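Local coordinates for protein alpha-galactosidase (Lactobacillus brevis, PDB 3MI6) that probably releases terminal, non-reducing alpha-D-galactose from alpha-galactosides such as galactose oligosaccharides and galactomannans by hydrolysis, as a glycoside hydrolase of family 36, at residues R503-L506 with G507-Q510; D705-N709 with A710-V714. All coordinates share one frame; numbering follows the deposited sequence.

Contact 1 (R503-L506 with G507-Q510); sequences RYIL and GVYQ
Ile505 meets two side chains of the next helical turn: its CG2 touches CE2 of Tyr509 at 3.8 Å, and its CD1 comes within 4.1 Å of CB of Val508. Tyr504 adds a third apolar contact, CE1 to CG2 of Val508 at 3.9 Å. The tyrosine's CG stands anti to its backbone N (chi1 169°), a torsion that swings the ring until CE1 reaches the valine methyl, the two side chains crossing at a slant. The carbonyl O of Ile505 lies over one face of the Tyr509 ring, displaced toward the rim. That same oxygen accepts the nearly straight bond from Tyr509 N (2.9 Å, 168° at the hydrogen). Three more i to i+4 bonds run through the two turns: Gly507 N to Arg503 O, Val508 N to Tyr504 O, and Gln510 N to Leu506 O at 2.7 Å.

The two segments are consecutive turns of helix 500-518, in the chain portion between strands 475-478 and 523-526 of the (beta/alpha)8 barrel. Beyond them, Tyr504 OH bonds to Glu416 and Tyr509 OH to Ser255, while Arg503 forms a salt bridge with Glu499. The side chain of Val508 is about 4 Å from that of Trp478, a predicted substrate-binding residue. Buried tyrosine rings thus pack through carbon along the helix while their hydroxyls bond outside it, and Val508 brings the apolar packing close to the probable substrate site.

Contact 2 (D705-N709 with A710-V714); sequences DELMN and AGYFV
Glu706 O receives both Ala710 N and Gly711 N where helix 704-710 gives way to strand 712-714, a helix C-terminus with a wider pi-type turn at 706-709 and a glycine of positive phi just after it. The two backbone bonds differ in geometry. Gly711 N, five residues on, lies at 3.0 Å from Glu706 O and nearly in line with the carbonyl. Ala710 N, four residues on, is 3.1 Å from the same oxygen but tilted 30° from the carbonyl plane. One acceptor therefore serves two successive amides and carries the i to i+4 pattern into an i to i+5 closure. The methyl CB of Ala710 also lies close to this shared acceptor, 3.5 Å from Glu706 O. Gly711 has phi 103°; at its backbone angles a CB would press against the preceding carbonyl oxygen, which accounts for glycine where the chain turns out of the helix.

Apolar packing bridges the exit. Leu707 and Tyr712 lie side by side and point the same way, and both also touch Ile695 and Phe684 in this C-terminal domain. With chi1 at -170° the Tyr712 ring swings away from its own amide and lies beside the leucine.

The polar side chains find their partners beyond the two segments. Asp705 OD1 bonds to His41 of the second subunit, and Glu706 OE2 to Gln43 of that subunit as well as to Tyr703 N. Tyr712 OH bonds to Asp698, while backbone bonds pair strand 712-714 with strand 680-682. Across the helix exit, the leucine's CD2 methyl approaches CD2 of the Tyr712 ring obliquely, at 3.9 Å.

Both contacts are local and buried, carried by main-chain hydrogen bonds with apolar side-chain contacts added, but they sit on opposite sides of the chain's centre, their own centres 51 Å apart. Contact 1 stays within one helix of the catalytic barrel, its centre about 17 Å from the centre of the chain, and is buried inside that one chain. Contact 2, its centre about 34 Å from the centre of the chain, joins a short helix to a strand in the C-terminal domain and owes its burial partly to a second subunit. Regular i to i+4 bonding in the first gives way to a shared acceptor and a glycine in the second. Acidic side chains reach across the subunit interface only at contact 2.

Contact 1 (R503-L506 with G507-Q510)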
ATOM      1  N   ARG D 503     -16.449 -30.499  27.336  1.00 36.28           N
ATOM      2  CA  ARG D 503     -16.793 -30.988  28.656  1.00 34.92           C
ATOM      3  C   ARG D 503     -15.702 -30.596  29.630  1.00 35.87           C
ATOM      4  O   ARG D 503     -15.980 -30.166  30.749  1.00 37.33           O
ATOM      5  CB  ARG D 503     -17.005 -32.501  28.642  1.00 36.90           C
ATOM      6  CG  ARG D 503     -18.366 -32.926  28.129  1.00 38.12           C
ATOM      7  CD  ARG D 503     -18.488 -34.432  28.038  1.00 42.81           C
ATOM      8  NE  ARG D 503     -19.827 -34.822  27.604  1.00 47.86           N
ATOM      9  CZ  ARG D 503     -20.855 -34.987  28.431  1.00 50.17           C
ATOM     10  NH1 ARG D 503     -20.694 -34.791  29.738  1.00 48.29           N
ATOM     11  NH2 ARG D 503     -22.041 -35.340  27.955  1.00 45.07           N
ATOM     12  N   TYR D 504     -14.458 -30.733  29.192  1.00 33.84           N
ATOM     13  CA  TYR D 504     -13.328 -30.370  30.020  1.00 36.43           C
ATOM     14  C   TYR D 504     -13.484 -28.915  30.443  1.00 38.43           C
ATOM     15  O   TYR D 504     -13.280 -28.549  31.605  1.00 37.45           O
ATOM     16  CB  TYR D 504     -12.034 -30.570  29.242  1.00 38.72           C
ATOM     17  CG  TYR D 504     -10.802 -29.992  29.901  1.00 40.38           C
ATOM     18  CD1 TYR D 504     -10.618 -28.622  29.984  1.00 37.69           C
ATOM     19  CD2 TYR D 504      -9.813 -30.820  30.413  1.00 38.66           C
ATOM     20  CE1 TYR D 504      -9.499 -28.093  30.568  1.00 38.89           C
ATOM     21  CE2 TYR D 504      -8.693 -30.306  30.994  1.00 40.43           C
ATOM     22  CZ  TYR D 504      -8.532 -28.939  31.071  1.00 42.24           C
ATOM     23  OH  TYR D 504      -7.401 -28.406  31.651  1.00 37.94           O
ATOM     24  N   ILE D 505     -13.869 -28.081  29.491  1.00 37.46           N
ATOM     25  CA  ILE D 505     -14.081 -26.683  29.790  1.00 35.87           C
ATOM     26  C   ILE D 505     -15.243 -26.490  30.794  1.00 36.22           C
ATOM     27  O   ILE D 505     -15.084 -25.816  31.811  1.00 36.89           O
ATOM     28  CB  ILE D 505     -14.109 -25.832  28.473  1.00 35.15           C
ATOM     29  CG1 ILE D 505     -12.835 -24.988  28.400  1.00 38.81           C
ATOM     30  CG2 ILE D 505     -15.349 -24.968  28.333  1.00 34.76           C
ATOM     31  CD1 ILE D 505     -12.472 -24.358  29.719  1.00 36.15           C
ATOM     32  N   LEU D 506     -16.381 -27.130  30.554  1.00 34.29           N
ATOM     33  CA  LEU D 506     -17.472 -27.079  31.520  1.00 34.19           C
ATOM     34  C   LEU D 506     -16.977 -27.472  32.914  1.00 38.04           C
ATOM     35  O   LEU D 506     -17.371 -26.879  33.912  1.00 38.79           O
ATOM     36  CB  LEU D 506     -18.629 -27.975  31.080  1.00 32.95           C
ATOM     37  CG  LEU D 506     -19.290 -27.566  29.763  1.00 35.45           C
ATOM     38  CD1 LEU D 506     -20.395 -28.528  29.379  1.00 35.36           C
ATOM     39  CD2 LEU D 506     -19.807 -26.136  29.812  1.00 32.33           C
ATOM     40  N   GLY D 507     -16.097 -28.466  32.975  1.00 37.26           N
ATOM     41  CA  GLY D 507     -15.483 -28.867  34.226  1.00 37.66           C
ATOM     42  C   GLY D 507     -14.741 -27.744  34.943  1.00 42.46           C
ATOM     43  O   GLY D 507     -14.909 -27.547  36.168  1.00 41.31           O
ATOM     44  N   VAL D 508     -13.909 -27.015  34.192  1.00 38.60           N
ATOM     45  CA  VAL D 508     -13.191 -25.887  34.747  1.00 34.34           C
ATOM     46  C   VAL D 508     -14.234 -24.915  35.280  1.00 37.18           C
ATOM     47  O   VAL D 508     -14.144 -24.485  36.426  1.00 39.69           O
ATOM     48  CB  VAL D 508     -12.194 -25.244  33.719  1.00 39.42           C
ATOM     49  CG1 VAL D 508     -11.764 -23.812  34.122  1.00 38.10           C
ATOM     50  CG2 VAL D 508     -10.973 -26.116  33.562  1.00 40.12           C
ATOM     51  N   TYR D 509     -15.256 -24.601  34.493  1.00 34.51           N
ATOM     52  CA  TYR D 509     -16.272 -23.687  35.003  1.00 37.00           C
ATOM     53  C   TYR D 509     -16.912 -24.233  36.277  1.00 40.65           C
ATOM     54  O   TYR D 509     -17.075 -23.511  37.264  1.00 42.16           O
ATOM     55  CB  TYR D 509     -17.338 -23.374  33.960  1.00 37.61           C
ATOM     56  CG  TYR D 509     -16.797 -22.630  32.775  1.00 35.25           C
ATOM     57  CD1 TYR D 509     -15.731 -21.760  32.915  1.00 35.23           C
ATOM     58  CD2 TYR D 509     -17.347 -22.792  31.523  1.00 33.75           C
ATOM     59  CE1 TYR D 509     -15.224 -21.065  31.846  1.00 34.03           C
ATOM     60  CE2 TYR D 509     -16.837 -22.105  30.431  1.00 38.08           C
ATOM     61  CZ  TYR D 509     -15.771 -21.238  30.603  1.00 35.67           C
ATOM     62  OH  TYR D 509     -15.257 -20.541  29.526  1.00 34.29           O
ATOM     63  N   GLN D 510     -17.265 -25.511  36.261  1.00 41.05           N
ATOM     64  CA  GLN D 510     -17.758 -26.173  37.464  1.00 40.87           C
ATOM     65  C   GLN D 510     -16.891 -25.805  38.668  1.00 40.64           C
ATOM     66  O   GLN D 510     -17.395 -25.404  39.714  1.00 38.30           O
ATOM     67  CB  GLN D 510     -17.778 -27.700  37.275  1.00 43.05           C
ATOM     68  CG  GLN D 510     -19.098 -28.278  36.753  1.00 42.82           C
ATOM     69  CD  GLN D 510     -20.283 -27.822  37.589  1.00 51.35           C
ATOM     70  OE1 GLN D 510     -20.506 -28.319  38.716  1.00 48.88           O
ATOM     71  NE2 GLN D 510     -21.045 -26.857  37.053  1.00 43.72           N
TER

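Contact 2 (D705-N709 with A710-V714)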
ATOM      1  N   ASP D 705      -9.492  22.137  24.695  1.00 33.81           N
ATOM      2  CA  ASP D 705      -9.322  22.139  23.244  1.00 32.10           C
ATOM      3  C   ASP D 705      -7.923  22.529  22.748  1.00 32.81           C
ATOM      4  O   ASP D 705      -7.535  22.158  21.636  1.00 31.37           O
ATOM      5  CB  ASP D 705     -10.443  22.892  22.504  1.00 34.24           C
ATOM      6  CG  ASP D 705     -10.528  24.371  22.858  1.00 37.17           C
ATOM      7  OD1 ASP D 705      -9.745  24.884  23.688  1.00 37.39           O
ATOM      8  OD2 ASP D 705     -11.411  25.033  22.281  1.00 39.46           O
ATOM      9  N   GLU D 706      -7.162  23.254  23.570  1.00 34.81           N
ATOM     10  CA  GLU D 706      -5.764  23.533  23.238  1.00 34.61           C
ATOM     11  C   GLU D 706      -5.040  22.199  23.268  1.00 33.22           C
ATOM     12  O   GLU D 706      -4.334  21.849  22.334  1.00 31.25           O
ATOM     13  CB  GLU D 706      -5.107  24.476  24.248  1.00 33.24           C
ATOM     14  CG  GLU D 706      -5.559  25.937  24.193  1.00 38.38           C
ATOM     15  CD  GLU D 706      -5.139  26.738  25.440  1.00 40.74           C
ATOM     16  OE1 GLU D 706      -3.920  27.009  25.636  1.00 43.06           O
ATOM     17  OE2 GLU D 706      -6.038  27.097  26.227  1.00 38.35           O
ATOM     18  N   LEU D 707      -5.250  21.447  24.344  1.00 31.68           N
ATOM     19  CA  LEU D 707      -4.494  20.235  24.573  1.00 29.48           C
ATOM     20  C   LEU D 707      -4.848  19.133  23.590  1.00 32.18           C
ATOM     21  O   LEU D 707      -4.047  18.227  23.364  1.00 33.03           O
ATOM     22  CB  LEU D 707      -4.701  19.757  25.994  1.00 28.85           C
ATOM     23  CG  LEU D 707      -4.161  20.748  27.014  1.00 32.99           C
ATOM     24  CD1 LEU D 707      -4.498  20.260  28.421  1.00 29.88           C
ATOM     25  CD2 LEU D 707      -2.650  20.949  26.821  1.00 28.25           C
HETATM   26  N   MSE D 708      -6.027  19.234  22.982  1.00 31.51           N
HETATM   27  CA  MSE D 708      -6.533  18.205  22.079  1.00 31.38           C
HETATM   28  C   MSE D 708      -6.377  18.506  20.589  1.00 32.06           C
HETATM   29  O   MSE D 708      -6.286  17.590  19.786  1.00 32.80           O
HETATM   30  CB  MSE D 708      -8.012  17.942  22.359  1.00 32.32           C
HETATM   31  CG  MSE D 708      -8.268  17.070  23.569  1.00 33.79           C
HETATM   32 SE   MSE D 708     -10.163  16.580  23.721  1.00 53.52          SE
HETATM   33  CE  MSE D 708     -10.943  18.348  24.101  1.00 34.94           C
ATOM     34  N   ASN D 709      -6.379  19.786  20.223  1.00 32.92           N
ATOM     35  CA  ASN D 709      -6.394  20.194  18.829  1.00 29.08           C
ATOM     36  C   ASN D 709      -5.058  20.791  18.388  1.00 32.67           C
ATOM     37  O   ASN D 709      -4.650  20.637  17.228  1.00 33.42           O
ATOM     38  CB  ASN D 709      -7.490  21.232  18.610  1.00 31.77           C
ATOM     39  CG  ASN D 709      -8.887  20.691  18.854  1.00 32.84           C
ATOM     40  OD1 ASN D 709      -9.155  19.504  18.667  1.00 36.46           O
ATOM     41  ND2 ASN D 709      -9.799  21.578  19.236  1.00 32.32           N
ATOM     42  N   ALA D 710      -4.390  21.499  19.297  1.00 29.21           N
ATOM     43  CA  ALA D 710      -3.081  22.067  18.993  1.00 29.34           C
ATOM     44  C   ALA D 710      -1.991  21.142  19.502  1.00 31.55           C
ATOM     45  O   ALA D 710      -0.964  20.966  18.859  1.00 32.28           O
ATOM     46  CB  ALA D 710      -2.925  23.444  19.608  1.00 29.94           C
ATOM     47  N   GLY D 711      -2.222  20.557  20.670  1.00 31.52           N
ATOM     48  CA  GLY D 711      -1.251  19.681  21.278  1.00 30.60           C
ATOM     49  C   GLY D 711      -0.477  20.325  22.409  1.00 31.45           C
ATOM     50  O   GLY D 711      -0.666  21.500  22.744  1.00 32.58           O
ATOM     51  N   TYR D 712       0.395  19.525  23.008  1.00 30.21           N
ATOM     52  CA  TYR D 712       1.242  19.951  24.101  1.00 31.03           C
ATOM     53  C   TYR D 712       2.681  19.711  23.657  1.00 33.28           C
ATOM     54  O   TYR D 712       3.029  18.620  23.203  1.00 30.73           O
ATOM     55  CB  TYR D 712       0.909  19.149  25.357  1.00 29.94           C
ATOM     56  CG  TYR D 712       1.545  19.641  26.635  1.00 31.82           C
ATOM     57  CD1 TYR D 712       2.462  18.847  27.324  1.00 32.07           C
ATOM     58  CD2 TYR D 712       1.219  20.880  27.174  1.00 30.39           C
ATOM     59  CE1 TYR D 712       3.048  19.282  28.502  1.00 28.69           C
ATOM     60  CE2 TYR D 712       1.799  21.318  28.355  1.00 29.73           C
ATOM     61  CZ  TYR D 712       2.714  20.513  29.008  1.00 29.82           C
ATOM     62  OH  TYR D 712       3.304  20.926  30.172  1.00 32.47           O
ATOM     63  N   PHE D 713       3.505  20.750  23.735  1.00 32.99           N
ATOM     64  CA  PHE D 713       4.904  20.606  23.398  1.00 32.90           C
ATOM     65  C   PHE D 713       5.592  19.799  24.492  1.00 33.67           C
ATOM     66  O   PHE D 713       5.436  20.085  25.684  1.00 32.55           O
ATOM     67  CB  PHE D 713       5.565  21.976  23.249  1.00 35.28           C
ATOM     68  CG  PHE D 713       7.035  21.909  22.973  1.00 35.17           C
ATOM     69  CD1 PHE D 713       7.923  21.554  23.974  1.00 33.93           C
ATOM     70  CD2 PHE D 713       7.530  22.209  21.722  1.00 35.92           C
ATOM     71  CE1 PHE D 713       9.271  21.484  23.735  1.00 34.83           C
ATOM     72  CE2 PHE D 713       8.891  22.138  21.474  1.00 37.39           C
ATOM     73  CZ  PHE D 713       9.761  21.776  22.489  1.00 34.80           C
ATOM     74  N   VAL D 714       6.348  18.785  24.088  1.00 33.92           N
ATOM     75  CA  VAL D 714       7.112  18.013  25.049  1.00 34.80           C
ATOM     76  C   VAL D 714       8.610  18.089  24.784  1.00 36.74           C
ATOM     77  O   VAL D 714       9.065  17.820  23.671  1.00 39.27           O
ATOM     78  CB  VAL D 714       6.691  16.553  25.071  1.00 34.22           C
ATOM     79  CG1 VAL D 714       7.403  15.831  26.206  1.00 32.78           C
ATOM     80  CG2 VAL D 714       5.207  16.466  25.261  1.00 34.96           C
TER